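Local structure of benzoylformate Decarboxylase (Polynucleobacter necessarius, 4K9Q) at residues L202-G205 against S206-R210; I218-A221 against E222-A226; F318-E321 against A322-I326. The protein binds thiamine diphosphate and a magnesium ion and probably catalyses the non-oxidative decarboxylation of benzoylformate to benzaldehyde. All blocks are in the same frame, centred on the assembly; numbering follows the deposited sequence.

Contact 1 of 3, residues L202-G205 against S206-R210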
# COMPACT_ATOMS: atom_id res chain seq x y z
N LEU A 202 23.82 28.30 16.11
CA LEU A 202 23.61 27.63 14.84
C LEU A 202 23.76 26.12 14.98
O LEU A 202 24.69 25.64 15.64
CB LEU A 202 24.60 28.15 13.80
CG LEU A 202 24.44 29.60 13.34
CD1 LEU A 202 25.63 30.01 12.50
CD2 LEU A 202 23.17 29.74 12.55
N ILE A 203 22.84 25.38 14.38
CA ILE A 203 22.94 23.92 14.31
C ILE A 203 22.92 23.55 12.83
O ILE A 203 21.96 23.85 12.12
CB ILE A 203 21.78 23.22 15.03
CG1 ILE A 203 21.78 23.62 16.52
CG2 ILE A 203 21.88 21.69 14.87
CD1 ILE A 203 20.62 23.03 17.29
N TYR A 204 24.00 22.93 12.36
CA TYR A 204 24.12 22.59 10.93
C TYR A 204 23.97 21.08 10.71
O TYR A 204 24.52 20.28 11.47
CB TYR A 204 25.49 23.01 10.39
CG TYR A 204 25.68 24.49 10.09
CD1 TYR A 204 24.69 25.42 10.39
CD2 TYR A 204 26.85 24.94 9.51
CE1 TYR A 204 24.87 26.77 10.10
CE2 TYR A 204 27.04 26.28 9.22
CZ TYR A 204 26.05 27.19 9.51
OH TYR A 204 26.26 28.52 9.21
N GLY A 205 23.23 20.71 9.67
CA GLY A 205 23.08 19.32 9.29
C GLY A 205 23.60 19.04 7.90
O GLY A 205 24.11 19.93 7.20
N SER A 206 23.45 17.79 7.48
CA SER A 206 24.16 17.31 6.30
C SER A 206 23.63 17.74 4.93
O SER A 206 24.27 17.44 3.93
CB SER A 206 24.31 15.79 6.37
OG SER A 206 25.05 15.47 7.54
N ASP A 207 22.51 18.45 4.87
CA ASP A 207 22.08 19.04 3.60
C ASP A 207 23.20 19.96 3.09
O ASP A 207 23.41 20.10 1.88
CB ASP A 207 20.80 19.89 3.74
CG ASP A 207 19.55 19.06 4.01
OD1 ASP A 207 19.62 17.80 4.05
OD2 ASP A 207 18.48 19.70 4.18
N ILE A 208 23.93 20.56 4.03
CA ILE A 208 25.03 21.45 3.70
C ILE A 208 26.14 20.69 2.96
O ILE A 208 26.75 21.21 2.02
CB ILE A 208 25.57 22.16 4.96
CG1 ILE A 208 24.54 23.20 5.45
CG2 ILE A 208 26.94 22.82 4.71
CD1 ILE A 208 24.81 23.66 6.87
N ALA A 209 26.36 19.44 3.35
CA ALA A 209 27.37 18.62 2.70
C ALA A 209 26.93 18.28 1.28
O ALA A 209 27.66 18.51 0.33
CB ALA A 209 27.64 17.35 3.51
N ARG A 210 25.71 17.74 1.16
CA ARG A 210 25.19 17.30 -0.13
C ARG A 210 25.12 18.46 -1.13
O ARG A 210 25.46 18.29 -2.30
CB ARG A 210 23.81 16.63 0.02
CG ARG A 210 23.86 15.18 0.52
CD ARG A 210 22.46 14.63 0.73
NE ARG A 210 21.78 15.22 1.87
CZ ARG A 210 21.90 14.77 3.12
NH1 ARG A 210 22.66 13.71 3.38
NH2 ARG A 210 21.24 15.37 4.11
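Where the chain leaves its strand and winds into a short helix, G205 O accepts the backbone N-H of I208 at 3.2 Å across the bend. This bend shows how a strand-to-helix turn can bring two side chains of one continuous run together. I208 lays its terminal methyl over one face of the Y204 ring, set off toward the rim, with CD1 only 3.4 Å from Y204 CG; the contact is a CH-pi interaction, the two side chains meeting at a slant. The extended outer arm of I208 (chi2 165°) carries the methyl back toward the strand. At the far end of the ring, the Y204 hydroxyl is hydrogen-bonded to G217 O. With an alanine here instead of Y204, I208 CD1 would probably face a gap and G217 O would be left without its hydroxyl mate. Further along, R210 NH2 meets D207 OD1 at 2.9 Å in the guanidinium plane, on the oxygen's anti lone pair, while S206 O sits over the centre of that flat group. K89 gives D207 OD1 a second cation, and E235 forms a salt bridge with R210 through NH1. Strand 201-204 runs between strands 228-230 and 266-270 of a parallel sheet; helix 214-224 packs on L202 and Y204, while helix 315-323 touches D207 and I208.

Contact 2 of 3, residues I218-A221 against E222-A226; sequences IAFA and ERLNA
F220 turns its ring opposite its own backbone N (chi1 -165°), whereas L224, one turn on, holds CG beside the N (chi1 -67°), and these settings bring F220 CE2 and L224 CD1 to 3.9 Å, side by side and pointing the same way. A second i, i+4 pair occupies the other side of the helix: the extended chain of E222 runs past I218, whose CG2 methyl rests 3.5 Å from E222 OE2. That oxygen has its polar partner in H243 NE2. Underneath, E222 N bonds to I218 O at 2.9 Å and R223 N to A219 O at 2.9 Å. The helix then illustrates a textbook ending, a Schellman motif: N225 takes a positive phi (48°), and the chain folds back so that A226 N points to A221 O (3.4 Å, weak) around the inner bond from N225 N to E222 O, also weak. F220 reaches strand 201-204 at L202 and Y204, helix 315-323 at L319 and A322, and helix 184-196 at I194, a residue that L224 also touches; the helix thus lies on the sheet, with F220 filling the junction with the two neighbouring helices.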
# COMPACT_ATOMS: atom_id res chain seq x y z
N ILE A 218 30.27 28.49 6.44
CA ILE A 218 31.34 29.17 7.17
C ILE A 218 31.12 30.68 7.14
O ILE A 218 31.20 31.35 8.18
CB ILE A 218 32.72 28.84 6.58
CG1 ILE A 218 33.05 27.36 6.81
CG2 ILE A 218 33.79 29.72 7.23
CD1 ILE A 218 34.26 26.91 6.03
N ALA A 219 30.82 31.20 5.96
CA ALA A 219 30.55 32.63 5.82
C ALA A 219 29.42 33.09 6.74
O ALA A 219 29.53 34.12 7.41
CB ALA A 219 30.26 32.99 4.37
N PHE A 220 28.33 32.32 6.76
CA PHE A 220 27.16 32.65 7.57
C PHE A 220 27.51 32.68 9.05
O PHE A 220 27.17 33.62 9.76
CB PHE A 220 26.04 31.63 7.30
CG PHE A 220 24.69 32.07 7.80
CD1 PHE A 220 24.02 33.12 7.18
CD2 PHE A 220 24.10 31.44 8.88
CE1 PHE A 220 22.77 33.53 7.63
CE2 PHE A 220 22.85 31.85 9.34
CZ PHE A 220 22.19 32.89 8.71
N ALA A 221 28.20 31.64 9.52
CA ALA A 221 28.57 31.53 10.93
C ALA A 221 29.50 32.67 11.35
O ALA A 221 29.39 33.21 12.44
CB ALA A 221 29.24 30.18 11.20
N GLU A 222 30.44 33.01 10.47
CA GLU A 222 31.42 34.05 10.77
C GLU A 222 30.75 35.43 10.76
O GLU A 222 31.15 36.33 11.51
CB GLU A 222 32.59 33.99 9.78
CG GLU A 222 33.51 32.78 10.02
CD GLU A 222 34.68 32.71 9.07
OE1 GLU A 222 34.70 33.45 8.07
OE2 GLU A 222 35.59 31.88 9.31
N ARG A 223 29.73 35.58 9.93
CA ARG A 223 28.94 36.81 9.90
C ARG A 223 28.25 37.05 11.24
O ARG A 223 28.15 38.18 11.71
CB ARG A 223 27.91 36.74 8.77
CG ARG A 223 27.13 38.04 8.54
CD ARG A 223 28.03 39.11 7.98
NE ARG A 223 28.55 38.76 6.66
CZ ARG A 223 27.95 39.09 5.52
NH1 ARG A 223 26.82 39.77 5.55
NH2 ARG A 223 28.49 38.74 4.35
N LEU A 224 27.76 35.98 11.85
CA LEU A 224 27.07 36.08 13.14
C LEU A 224 27.97 35.92 14.34
O LEU A 224 27.59 36.25 15.46
CB LEU A 224 25.97 35.02 13.22
CG LEU A 224 24.78 35.17 12.29
CD1 LEU A 224 23.88 33.96 12.42
CD2 LEU A 224 24.03 36.45 12.61
N ASN A 225 29.18 35.42 14.12
CA ASN A 225 30.06 35.06 15.22
C ASN A 225 29.32 34.22 16.25
O ASN A 225 29.48 34.42 17.46
CB ASN A 225 30.66 36.31 15.87
CG ASN A 225 32.00 36.69 15.27
OD1 ASN A 225 32.87 35.85 15.08
ND2 ASN A 225 32.16 37.97 14.95
N ALA A 226 28.51 33.29 15.77
CA ALA A 226 27.72 32.43 16.65
C ALA A 226 28.36 31.04 16.78
O ALA A 226 29.02 30.58 15.85
CB ALA A 226 26.30 32.31 16.14

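Contact 3 of 3, residues F318-E321 against A322-I326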
# COMPACT_ATOMS: atom_id res chain seq x y z
N PHE A 318 19.65 28.90 0.44
CA PHE A 318 19.26 29.67 1.62
C PHE A 318 20.42 30.46 2.22
O PHE A 318 20.27 31.64 2.52
CB PHE A 318 18.66 28.80 2.72
CG PHE A 318 18.41 29.58 3.98
CD1 PHE A 318 17.26 30.34 4.12
CD2 PHE A 318 19.35 29.60 5.00
CE1 PHE A 318 17.03 31.09 5.27
CE2 PHE A 318 19.14 30.33 6.15
CZ PHE A 318 17.98 31.08 6.29
N LEU A 319 21.56 29.81 2.41
CA LEU A 319 22.70 30.48 3.04
C LEU A 319 23.16 31.70 2.22
O LEU A 319 23.51 32.74 2.77
CB LEU A 319 23.85 29.50 3.25
CG LEU A 319 23.59 28.50 4.39
CD1 LEU A 319 24.50 27.28 4.27
CD2 LEU A 319 23.74 29.18 5.75
N ILE A 320 23.14 31.56 0.90
CA ILE A 320 23.51 32.66 0.02
C ILE A 320 22.54 33.84 0.16
O ILE A 320 22.95 34.99 0.28
CB ILE A 320 23.59 32.20 -1.45
CG1 ILE A 320 24.80 31.28 -1.65
CG2 ILE A 320 23.67 33.39 -2.39
CD1 ILE A 320 24.78 30.52 -2.95
N GLU A 321 21.24 33.54 0.17
CA GLU A 321 20.24 34.59 0.29
C GLU A 321 20.24 35.25 1.67
O GLU A 321 20.07 36.47 1.79
CB GLU A 321 18.84 34.04 -0.04
CG GLU A 321 18.65 33.71 -1.52
CD GLU A 321 19.07 34.85 -2.44
OE1 GLU A 321 18.51 35.96 -2.31
OE2 GLU A 321 19.98 34.65 -3.27
N ALA A 322 20.43 34.45 2.72
CA ALA A 322 20.36 34.98 4.07
C ALA A 322 21.56 35.87 4.35
O ALA A 322 21.44 36.90 5.02
CB ALA A 322 20.27 33.86 5.08
N LEU A 323 22.72 35.47 3.84
CA LEU A 323 23.95 36.25 4.03
C LEU A 323 23.74 37.69 3.58
O LEU A 323 24.26 38.62 4.20
CB LEU A 323 25.09 35.63 3.22
CG LEU A 323 26.47 35.36 3.83
CD1 LEU A 323 27.55 35.74 2.82
CD2 LEU A 323 26.68 36.07 5.15
N LYS A 324 22.98 37.88 2.50
CA LYS A 324 22.71 39.21 1.95
C LYS A 324 21.97 40.13 2.92
O LYS A 324 22.05 41.35 2.80
CB LYS A 324 21.89 39.09 0.66
CG LYS A 324 22.60 38.39 -0.47
CD LYS A 324 21.70 38.19 -1.67
CE LYS A 324 22.46 37.52 -2.79
NZ LYS A 324 21.60 37.26 -3.98
N LEU A 325 21.25 39.55 3.88
CA LEU A 325 20.34 40.33 4.71
C LEU A 325 20.78 40.48 6.16
O LEU A 325 20.08 41.09 6.96
CB LEU A 325 18.94 39.72 4.68
CG LEU A 325 18.29 39.57 3.31
CD1 LEU A 325 16.88 39.00 3.45
CD2 LEU A 325 18.27 40.91 2.58
N ILE A 326 21.93 39.91 6.51
CA ILE A 326 22.39 39.93 7.89
C ILE A 326 23.69 40.71 8.02
O ILE A 326 24.61 40.55 7.22
CB ILE A 326 22.59 38.49 8.42
CG1 ILE A 326 21.23 37.79 8.53
CG2 ILE A 326 23.28 38.50 9.76
CD1 ILE A 326 21.34 36.34 8.91
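Apolar packing in this helix end begins with F318 and A322, one turn apart. F318 directs its ring away from its own backbone N, with CG beside the carbonyl carbon (chi1 174°), and the ring leans along the helix until the A322 methyl stands over one face, offset toward the rim. A322 CB is 3.8 Å from F318 CZ and 4.1 Å from the ring centroid, a CH-pi contact.

Charge pairing occupies another side. E321 and K324 lie alongside each other, pointing the same way: the glutamate folds at its second torsion (chi2 -50°), while the lysine stretches out fully. K324 NZ meets E321 OE2 at 3.2 Å in a salt bridge, on the syn side of the oxygen but 24° out of the carboxylate plane. On its way there the lysine passes over backbone, with K324 CG 3.5 Å from I320 O, so its aliphatic part covers a helix carbonyl. K324 is exposed, and solvent probably softens the attraction.

Backbone bonds show a helix giving way to a turn. A322 N to F318 O is short at 2.8 Å, and L323 N to L319 O follows; K324 N reaches E321 O only weakly, and the same carbonyl oxygen, E321 O, is touched by L325 CG at 3.9 Å. L325 N then bonds to A322 O, and a type I turn runs from L323 to I326.

Three neighbours meet this segment. I320 and L323 touch D216 and R223 of helix 214-224. L325 and I326 lie against helix 184-196 at V187, A191 and I194, and F318 and L319 press on I270 of strand 266-270.

In the fold
The three local contacts form one connected region of the central domain, a parallel-sheet fold of Rossmann type, with helices packed on one another and the sheet. Contacts 2 and 3 are the closest, centres about 11 Å apart: F220 CE1 lies 3.4 Å from I326 CD1, and R223 NH1 probably hydrogen-bonds I326 O at 2.9 Å, joining helix 214-224 to the turn that follows helix 315-323. Contact 1 has its centre about 14 Å from contact 2 and 15 Å from contact 3; L202 CD1 touches A221 CA at 3.7 Å, while I208 reaches L319 more loosely. All three lie away from the thiamine diphosphate and magnesium sites, joining the sheet to helices on one side of it.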